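Local coordinates for protein phospholethanolamine N-methyltransferase 2 (Haemonchus contortus, PDB 4KRI) that probably methylates phosphomonomethylethanolamine with S-adenosylmethionine as the methyl donor, on the nematode route to phosphocholine, at residues L67-A72 with G98-R103; M226-V231 with Y292-D297; G236-A241 with V273-C278. One frame throughout, in Å; residues are numbered along the deposited sequence.

Contact 1 (L67-A72 with G98-R103); sequences LIVNQA and GVLILR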
# COMPACT_ATOMS: atom_id res chain seq x y z
N LEU A 67 19.45 12.16 2.82
CA LEU A 67 20.23 11.35 3.73
C LEU A 67 19.88 9.91 3.42
O LEU A 67 18.71 9.52 3.51
CB LEU A 67 19.84 11.68 5.16
CG LEU A 67 20.49 10.81 6.24
CD1 LEU A 67 22.01 10.94 6.21
CD2 LEU A 67 19.94 11.21 7.59
N ILE A 68 20.88 9.12 3.05
CA ILE A 68 20.67 7.71 2.74
C ILE A 68 21.27 6.89 3.87
O ILE A 68 22.46 7.01 4.15
CB ILE A 68 21.36 7.34 1.42
CG1 ILE A 68 20.84 8.26 0.30
CG2 ILE A 68 21.10 5.89 1.07
CD1 ILE A 68 21.63 8.17 -0.97
N VAL A 69 20.46 6.07 4.52
CA VAL A 69 20.91 5.30 5.66
C VAL A 69 20.76 3.84 5.31
O VAL A 69 19.65 3.35 5.09
CB VAL A 69 20.09 5.63 6.93
CG1 VAL A 69 20.58 4.82 8.13
CG2 VAL A 69 20.19 7.11 7.24
N ASN A 70 21.88 3.13 5.25
CA ASN A 70 21.87 1.78 4.70
C ASN A 70 22.43 0.73 5.67
O ASN A 70 23.63 0.72 5.95
CB ASN A 70 22.68 1.77 3.39
CG ASN A 70 22.56 0.45 2.65
OD1 ASN A 70 21.52 -0.22 2.72
ND2 ASN A 70 23.60 0.08 1.93
N GLN A 71 21.55 -0.11 6.19
CA GLN A 71 21.93 -1.19 7.11
C GLN A 71 22.70 -0.69 8.33
O GLN A 71 23.69 -1.29 8.73
CB GLN A 71 22.73 -2.27 6.38
CG GLN A 71 21.95 -2.98 5.28
CD GLN A 71 20.99 -4.08 5.79
OE1 GLN A 71 20.18 -3.87 6.72
NE2 GLN A 71 21.09 -5.26 5.17
N ALA A 72 22.22 0.40 8.91
CA ALA A 72 22.96 1.06 9.99
C ALA A 72 22.23 1.01 11.33
O ALA A 72 22.76 1.46 12.34
CB ALA A 72 23.23 2.51 9.60
N GLY A 98 13.84 17.84 2.76
CA GLY A 98 14.90 16.89 2.50
C GLY A 98 14.38 15.46 2.64
O GLY A 98 13.42 15.22 3.36
N VAL A 99 15.01 14.53 1.93
CA VAL A 99 14.47 13.18 1.84
C VAL A 99 15.36 12.21 2.63
O VAL A 99 16.58 12.26 2.51
CB VAL A 99 14.42 12.72 0.38
CG1 VAL A 99 13.91 11.28 0.29
CG2 VAL A 99 13.53 13.66 -0.43
N LEU A 100 14.73 11.36 3.43
CA LEU A 100 15.44 10.25 4.07
C LEU A 100 15.09 8.97 3.35
O LEU A 100 13.92 8.62 3.24
CB LEU A 100 15.03 10.11 5.55
CG LEU A 100 15.48 8.84 6.29
CD1 LEU A 100 17.01 8.72 6.35
CD2 LEU A 100 14.90 8.84 7.69
N ILE A 101 16.12 8.27 2.86
CA ILE A 101 15.95 6.93 2.31
C ILE A 101 16.61 5.99 3.30
O ILE A 101 17.82 6.05 3.52
CB ILE A 101 16.65 6.80 0.94
CG1 ILE A 101 16.09 7.82 -0.07
CG2 ILE A 101 16.50 5.38 0.41
CD1 ILE A 101 14.56 7.70 -0.32
N LEU A 102 15.81 5.13 3.93
CA LEU A 102 16.32 4.28 4.99
C LEU A 102 16.12 2.83 4.61
O LEU A 102 15.00 2.38 4.40
CB LEU A 102 15.59 4.59 6.31
CG LEU A 102 15.79 3.55 7.43
CD1 LEU A 102 17.18 3.63 7.98
CD2 LEU A 102 14.77 3.76 8.54
N ARG A 103 17.22 2.09 4.50
CA ARG A 103 17.16 0.68 4.16
C ARG A 103 17.55 -0.13 5.39
O ARG A 103 18.64 0.05 5.94
CB ARG A 103 18.12 0.37 3.00
CG ARG A 103 18.09 -1.08 2.46
CD ARG A 103 18.85 -2.07 3.36
NE ARG A 103 19.02 -3.37 2.71
CZ ARG A 103 20.07 -3.71 1.98
NH1 ARG A 103 21.07 -2.85 1.78
NH2 ARG A 103 20.13 -4.91 1.43
O HOH W 1 19.53 1.34 8.35
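Arg103 reaches over to Asn70 and Gln71, where strands 67-70 and 98-103 run parallel with directions 8° apart. Its CB and CG both lie close to the amide oxygen of Asn70, and CD comes 3.3 Å from Asn70 OD1. A bend at chi2 (-78°) puts CD there, where it also lies against Gln71 CG. Further out, NE forms a salt bridge with Asp156. Over CZ lies the amide of Gln71, whose NE2 sits 3.6 Å above the centre of the guanidinium with the two planes nearly parallel; the OE1 of that amide accepts from Asp105 N. At the tip, NH1 donates to an in-plane lone pair of Asn70 OD1 at 2.8 Å, while NH2 bonds to Ser2 OG. Bonds at all three nitrogens fix the rotation of the group.

Five backbone hydrogen bonds join the strands, from Leu67 N to Val99 O through to Gln71 N to Arg103 O. On the other face, Leu100 CD1 sits 4.0 Å from Leu67 CD2 and 3.7 Å from Val69 CG2, and Leu102 CD1 is 3.6 Å from Val69 CG1. Helix 5-18 covers the Ile68 and Arg103 face and helix 80-93 the Leu67 and Val69 face, as in an alpha/beta/alpha sandwich.

Contact 2 (M226-V231 with Y292-D297); sequences MLDIGV and YVFSRD. With SAH (S-adenosyl-L-homocysteine), chain D.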
# COMPACT_ATOMS: atom_id res chain seq x y z
N MET A 226 1.24 -7.11 -13.67
CA MET A 226 0.00 -6.57 -13.12
C MET A 226 0.27 -5.70 -11.90
O MET A 226 1.06 -6.07 -11.03
CB MET A 226 -0.96 -7.72 -12.75
CG MET A 226 -2.17 -7.27 -11.92
SD MET A 226 -3.26 -8.69 -11.52
CE MET A 226 -4.10 -8.88 -13.08
N LEU A 227 -0.39 -4.55 -11.85
CA LEU A 227 -0.39 -3.71 -10.66
C LEU A 227 -1.70 -3.94 -9.93
O LEU A 227 -2.78 -3.76 -10.51
CB LEU A 227 -0.31 -2.22 -11.05
CG LEU A 227 -0.43 -1.24 -9.87
CD1 LEU A 227 0.80 -1.36 -8.95
CD2 LEU A 227 -0.57 0.19 -10.40
N ASP A 228 -1.62 -4.31 -8.65
CA ASP A 228 -2.84 -4.49 -7.85
C ASP A 228 -2.94 -3.34 -6.87
O ASP A 228 -2.08 -3.19 -6.01
CB ASP A 228 -2.78 -5.83 -7.09
CG ASP A 228 -4.07 -6.16 -6.33
OD1 ASP A 228 -4.65 -5.25 -5.69
OD2 ASP A 228 -4.52 -7.33 -6.38
N ILE A 229 -3.98 -2.53 -7.01
CA ILE A 229 -4.15 -1.36 -6.17
C ILE A 229 -5.08 -1.72 -5.01
O ILE A 229 -6.23 -2.11 -5.22
CB ILE A 229 -4.73 -0.17 -6.98
CG1 ILE A 229 -3.66 0.34 -7.96
CG2 ILE A 229 -5.19 0.95 -6.04
CD1 ILE A 229 -4.18 1.38 -8.98
N GLY A 230 -4.59 -1.57 -3.78
CA GLY A 230 -5.36 -1.92 -2.60
C GLY A 230 -5.37 -3.41 -2.37
O GLY A 230 -6.42 -4.02 -2.19
N VAL A 231 -4.18 -3.98 -2.35
CA VAL A 231 -3.99 -5.43 -2.37
C VAL A 231 -4.35 -6.13 -1.05
O VAL A 231 -4.48 -7.36 -1.01
CB VAL A 231 -2.53 -5.73 -2.81
CG1 VAL A 231 -1.55 -5.41 -1.69
CG2 VAL A 231 -2.40 -7.17 -3.29
N TYR A 292 -1.62 -4.90 -16.96
CA TYR A 292 -2.92 -4.88 -16.30
C TYR A 292 -2.84 -4.06 -15.04
O TYR A 292 -1.83 -4.05 -14.35
CB TYR A 292 -3.35 -6.31 -15.89
CG TYR A 292 -3.31 -7.26 -17.05
CD1 TYR A 292 -4.31 -7.22 -18.02
CD2 TYR A 292 -2.28 -8.18 -17.19
CE1 TYR A 292 -4.27 -8.08 -19.10
CE2 TYR A 292 -2.23 -9.04 -18.27
CZ TYR A 292 -3.23 -8.99 -19.22
OH TYR A 292 -3.19 -9.84 -20.30
N VAL A 293 -3.93 -3.37 -14.73
CA VAL A 293 -4.09 -2.77 -13.43
C VAL A 293 -5.40 -3.32 -12.90
O VAL A 293 -6.44 -3.27 -13.57
CB VAL A 293 -4.16 -1.23 -13.52
CG1 VAL A 293 -4.59 -0.64 -12.18
CG2 VAL A 293 -2.79 -0.67 -13.92
N PHE A 294 -5.34 -3.87 -11.70
CA PHE A 294 -6.49 -4.54 -11.11
C PHE A 294 -6.76 -3.89 -9.77
O PHE A 294 -5.83 -3.65 -9.00
CB PHE A 294 -6.12 -6.01 -10.88
CG PHE A 294 -7.23 -6.84 -10.28
CD1 PHE A 294 -8.45 -6.97 -10.93
CD2 PHE A 294 -7.03 -7.53 -9.09
CE1 PHE A 294 -9.46 -7.75 -10.38
CE2 PHE A 294 -8.04 -8.32 -8.54
CZ PHE A 294 -9.26 -8.44 -9.19
N SER A 295 -8.02 -3.61 -9.46
CA SER A 295 -8.32 -3.10 -8.13
C SER A 295 -9.60 -3.72 -7.65
O SER A 295 -10.65 -3.53 -8.26
CB SER A 295 -8.43 -1.58 -8.13
OG SER A 295 -8.66 -1.14 -6.79
N ARG A 296 -9.52 -4.47 -6.56
CA ARG A 296 -10.68 -5.23 -6.11
C ARG A 296 -11.24 -4.67 -4.80
O ARG A 296 -10.66 -4.86 -3.73
CB ARG A 296 -10.25 -6.68 -5.94
CG ARG A 296 -11.34 -7.61 -5.51
CD ARG A 296 -12.29 -7.97 -6.64
NE ARG A 296 -13.56 -8.29 -6.00
CZ ARG A 296 -13.81 -9.45 -5.43
NH1 ARG A 296 -12.90 -10.42 -5.49
NH2 ARG A 296 -14.96 -9.66 -4.81
N ASP A 297 -12.35 -3.93 -4.92
CA ASP A 297 -13.11 -3.42 -3.79
C ASP A 297 -12.28 -2.51 -2.89
O ASP A 297 -12.35 -2.57 -1.66
CB ASP A 297 -13.76 -4.59 -3.04
CG ASP A 297 -14.67 -5.40 -3.95
OD1 ASP A 297 -15.32 -4.79 -4.83
OD2 ASP A 297 -14.72 -6.63 -3.82
N SAH D . -8.00 -6.22 -2.90
CA SAH D . -7.96 -6.95 -1.61
CB SAH D . -8.17 -5.94 -0.41
CG SAH D . -9.54 -5.28 -0.29
SD SAH D . -9.62 -4.10 1.10
C SAH D . -8.88 -8.10 -1.60
O SAH D . -9.49 -8.41 -2.62
OXT SAH D . -8.84 -8.88 -0.66
C5' SAH D . -9.25 -2.46 0.46
C4' SAH D . -7.88 -2.07 0.55
O4' SAH D . -7.70 -0.84 -0.20
C3' SAH D . -7.53 -1.73 1.95
O3' SAH D . -6.48 -2.57 2.37
C2' SAH D . -7.08 -0.33 1.92
O2' SAH D . -6.01 -0.08 2.79
C1' SAH D . -6.71 -0.15 0.48
N9 SAH D . -6.64 1.30 0.07
C8 SAH D . -7.61 2.23 0.22
N7 SAH D . -7.18 3.37 -0.34
C5 SAH D . -5.95 3.16 -0.85
C6 SAH D . -5.04 3.99 -1.52
N6 SAH D . -5.32 5.31 -1.79
N1 SAH D . -3.86 3.44 -1.90
C2 SAH D . -3.56 2.16 -1.65
N3 SAH D . -4.42 1.35 -1.01
C4 SAH D . -5.60 1.82 -0.59
O HOH W 2 -7.06 -4.65 -5.11
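The amino nitrogen of S-adenosylhomocysteine is gripped from both segments, with SAH N donating to Gly230 O at 2.8 Å and to Arg296 O at 3.1 Å. This is the cofactor end of a Rossmann-like methyltransferase sheet, where strand 226-229 runs into a glycine-rich turn that begins at Gly230 with positive phi (78°). Strand 292-296 lies parallel beside it, held by hydrogen bonds from Leu227 N to Tyr292 O, Phe294 N to Leu227 O and Ile229 N to Phe294 O. Past the last of these the strands diverge and a water enters, accepting from Arg296 N at 2.9 Å; as a donor it lies 2.6 Å from Asp228 OD1 and 2.7 Å from Ile229 O, though more acceptors are in reach than it has protons. Asp297 lines both the cofactor and the substrate pocket, and its OD2 forms a salt bridge with Arg296 NE, while Arg296 NH2 donates to Pro204 O.

On the face of Met226 and Phe294, the Met226 thioether crosses the Phe294 side chain obliquely, a Met-aromatic contact with SD 4.0 Å from Phe294 CB. A bend at chi3 (-78°) puts Met226 CE against Tyr292 CB. Asp228 OD2 meets the ring edge 3.7 Å from Phe294 CD2, with carboxylate and ring planes 88° apart. Helix 206-215 packs on Phe294 through Ile213 and Leu214. Across the other face, Ile229 CD1 rests 3.8 Å from Val293 CG1.

Contact 3 (G236-A241 with V273-C278); sequences GARQAA and VTYAVC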
# COMPACT_ATOMS: atom_id res chain seq x y z
N GLY A 236 -5.57 -11.87 -3.48
CA GLY A 236 -5.79 -11.65 -4.90
C GLY A 236 -4.51 -11.62 -5.71
O GLY A 236 -4.43 -12.22 -6.79
N ALA A 237 -3.49 -10.92 -5.21
CA ALA A 237 -2.22 -10.87 -5.91
C ALA A 237 -1.60 -12.26 -5.99
O ALA A 237 -1.07 -12.66 -7.04
CB ALA A 237 -1.25 -9.90 -5.23
N ARG A 238 -1.63 -12.98 -4.87
CA ARG A 238 -1.06 -14.31 -4.82
C ARG A 238 -1.78 -15.26 -5.78
O ARG A 238 -1.16 -16.13 -6.38
CB ARG A 238 -1.08 -14.83 -3.38
CG ARG A 238 -0.12 -14.07 -2.44
CD ARG A 238 1.33 -14.38 -2.76
NE ARG A 238 1.58 -15.81 -2.57
CZ ARG A 238 1.72 -16.40 -1.39
NH1 ARG A 238 1.67 -15.69 -0.27
NH2 ARG A 238 1.92 -17.72 -1.33
N GLN A 239 -3.09 -15.07 -5.90
CA GLN A 239 -3.90 -15.88 -6.81
C GLN A 239 -3.63 -15.57 -8.29
O GLN A 239 -3.57 -16.48 -9.12
CB GLN A 239 -5.38 -15.65 -6.52
CG GLN A 239 -6.30 -16.46 -7.40
CD GLN A 239 -7.76 -16.14 -7.11
OE1 GLN A 239 -8.12 -14.97 -7.00
NE2 GLN A 239 -8.59 -17.16 -6.98
N ALA A 240 -3.49 -14.29 -8.61
CA ALA A 240 -3.13 -13.90 -9.97
C ALA A 240 -1.81 -14.53 -10.38
O ALA A 240 -1.65 -15.02 -11.51
CB ALA A 240 -3.07 -12.37 -10.09
N ALA A 241 -0.85 -14.55 -9.45
CA ALA A 241 0.44 -15.15 -9.74
C ALA A 241 0.31 -16.67 -9.84
O ALA A 241 0.85 -17.28 -10.77
CB ALA A 241 1.46 -14.77 -8.67
N VAL A 273 5.58 -12.18 -6.88
CA VAL A 273 4.79 -11.22 -6.12
C VAL A 273 5.65 -10.31 -5.26
O VAL A 273 6.48 -10.77 -4.49
CB VAL A 273 3.82 -11.95 -5.20
CG1 VAL A 273 3.05 -10.95 -4.33
CG2 VAL A 273 2.85 -12.76 -6.04
N THR A 274 5.44 -9.00 -5.39
CA THR A 274 6.14 -8.03 -4.55
C THR A 274 5.11 -7.02 -4.05
O THR A 274 4.02 -6.94 -4.61
CB THR A 274 7.28 -7.32 -5.30
OG1 THR A 274 6.75 -6.68 -6.47
CG2 THR A 274 8.41 -8.34 -5.68
N TYR A 275 5.44 -6.28 -2.99
CA TYR A 275 4.49 -5.38 -2.34
C TYR A 275 5.14 -4.04 -1.99
O TYR A 275 6.36 -3.96 -1.80
CB TYR A 275 3.98 -6.01 -1.05
CG TYR A 275 3.14 -7.26 -1.22
CD1 TYR A 275 1.97 -7.24 -1.97
CD2 TYR A 275 3.50 -8.46 -0.61
CE1 TYR A 275 1.18 -8.38 -2.11
CE2 TYR A 275 2.72 -9.60 -0.75
CZ TYR A 275 1.57 -9.56 -1.50
OH TYR A 275 0.80 -10.70 -1.61
N ALA A 276 4.33 -2.97 -1.89
CA ALA A 276 4.82 -1.67 -1.42
C ALA A 276 3.73 -0.99 -0.60
O ALA A 276 2.55 -1.12 -0.94
CB ALA A 276 5.24 -0.77 -2.59
N VAL A 277 4.11 -0.32 0.48
CA VAL A 277 3.15 0.52 1.20
C VAL A 277 3.20 1.90 0.54
O VAL A 277 4.25 2.54 0.52
CB VAL A 277 3.54 0.69 2.68
CG1 VAL A 277 2.44 1.43 3.44
CG2 VAL A 277 3.80 -0.66 3.31
N CYS A 278 2.07 2.35 0.00
CA CYS A 278 2.00 3.71 -0.57
C CYS A 278 0.57 4.03 -0.90
O CYS A 278 -0.29 3.16 -0.90
CB CYS A 278 2.85 3.84 -1.83
SG CYS A 278 2.38 2.71 -3.19
O HOH W 3 1.10 -12.59 0.28
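Helix 236-241 and strand 273-277 run in nearly opposite directions, 155° apart, and their axes approach to 9.1 Å. The nearest backbone positions are Arg238 and Val273, whose CA atoms are 6.7 Å apart. No hydrogen bond links the two segments directly, so the contact rests mainly on side chains, with one bridging water. The helix keeps its own i to i-4 bonds, from Ala240 N to Gly236 O and from Ala241 N to Ala237 O, and it turns Ala237 and Ala241, one turn apart, toward the strand.

Val273 meets the helix mainly with one branch. Its CG2 lies 3.6 Å from Ala241 CB, and the same methyl touches Arg238 CD at 4.0 Å. Two residues along, the ring of Tyr275 extends so that its tip reaches the helix: Tyr275 CE1 is 4.2 Å from Ala237 CB, and Tyr275 OH is 3.6 Å from Arg238 CG. The arginine chain crosses both strand side chains at about a right angle. A bend at chi2 (-71°) puts CD against Val273 CG2. The guanidinium plane is inclined by 59° to the tyrosine ring. A water bridges the two polar ends: Arg238 NH1 donates to it at 3.2 Å, with the water in the guanidinium plane, and the water is hydrogen-bonded to Tyr275 OH at 2.7 Å. The stronger polar partner of the Arg238 side chain is Glu268, in a salt bridge with NH2.

Leu258, Ala261 and Val265 of helix 255-268 also touch the Tyr275 side chain, which therefore packs against two helices. Ala237 and Ala240 meet Val248 of the intervening strand 247-252. A helix following the first strand and covering two further parallel strands fits the Rossmann-like methyltransferase fold, and here the strand leads on to Cys278 at the cofactor.

From the N terminus, contact 1 comes first: it closes a loop of 25 residues that contains helix 80-93, and it is complete before the other two begin. Contact 2 opens next at strand 225-229 and closes only at strand 290-296. Contact 3 is nested inside that loop, joining the helix that follows the first strand to strand 273-277. Contacts 2 and 3 have centres about 9 Å apart and touch directly, with Val231 CG2 packed 3.5 Å from Ala237 CB. Contact 1 lies in the N-terminal part of the protein, its centre about 29 Å from that of contact 2; strand 132-143 links the two regions by pairing with both 156-166 and 273-277.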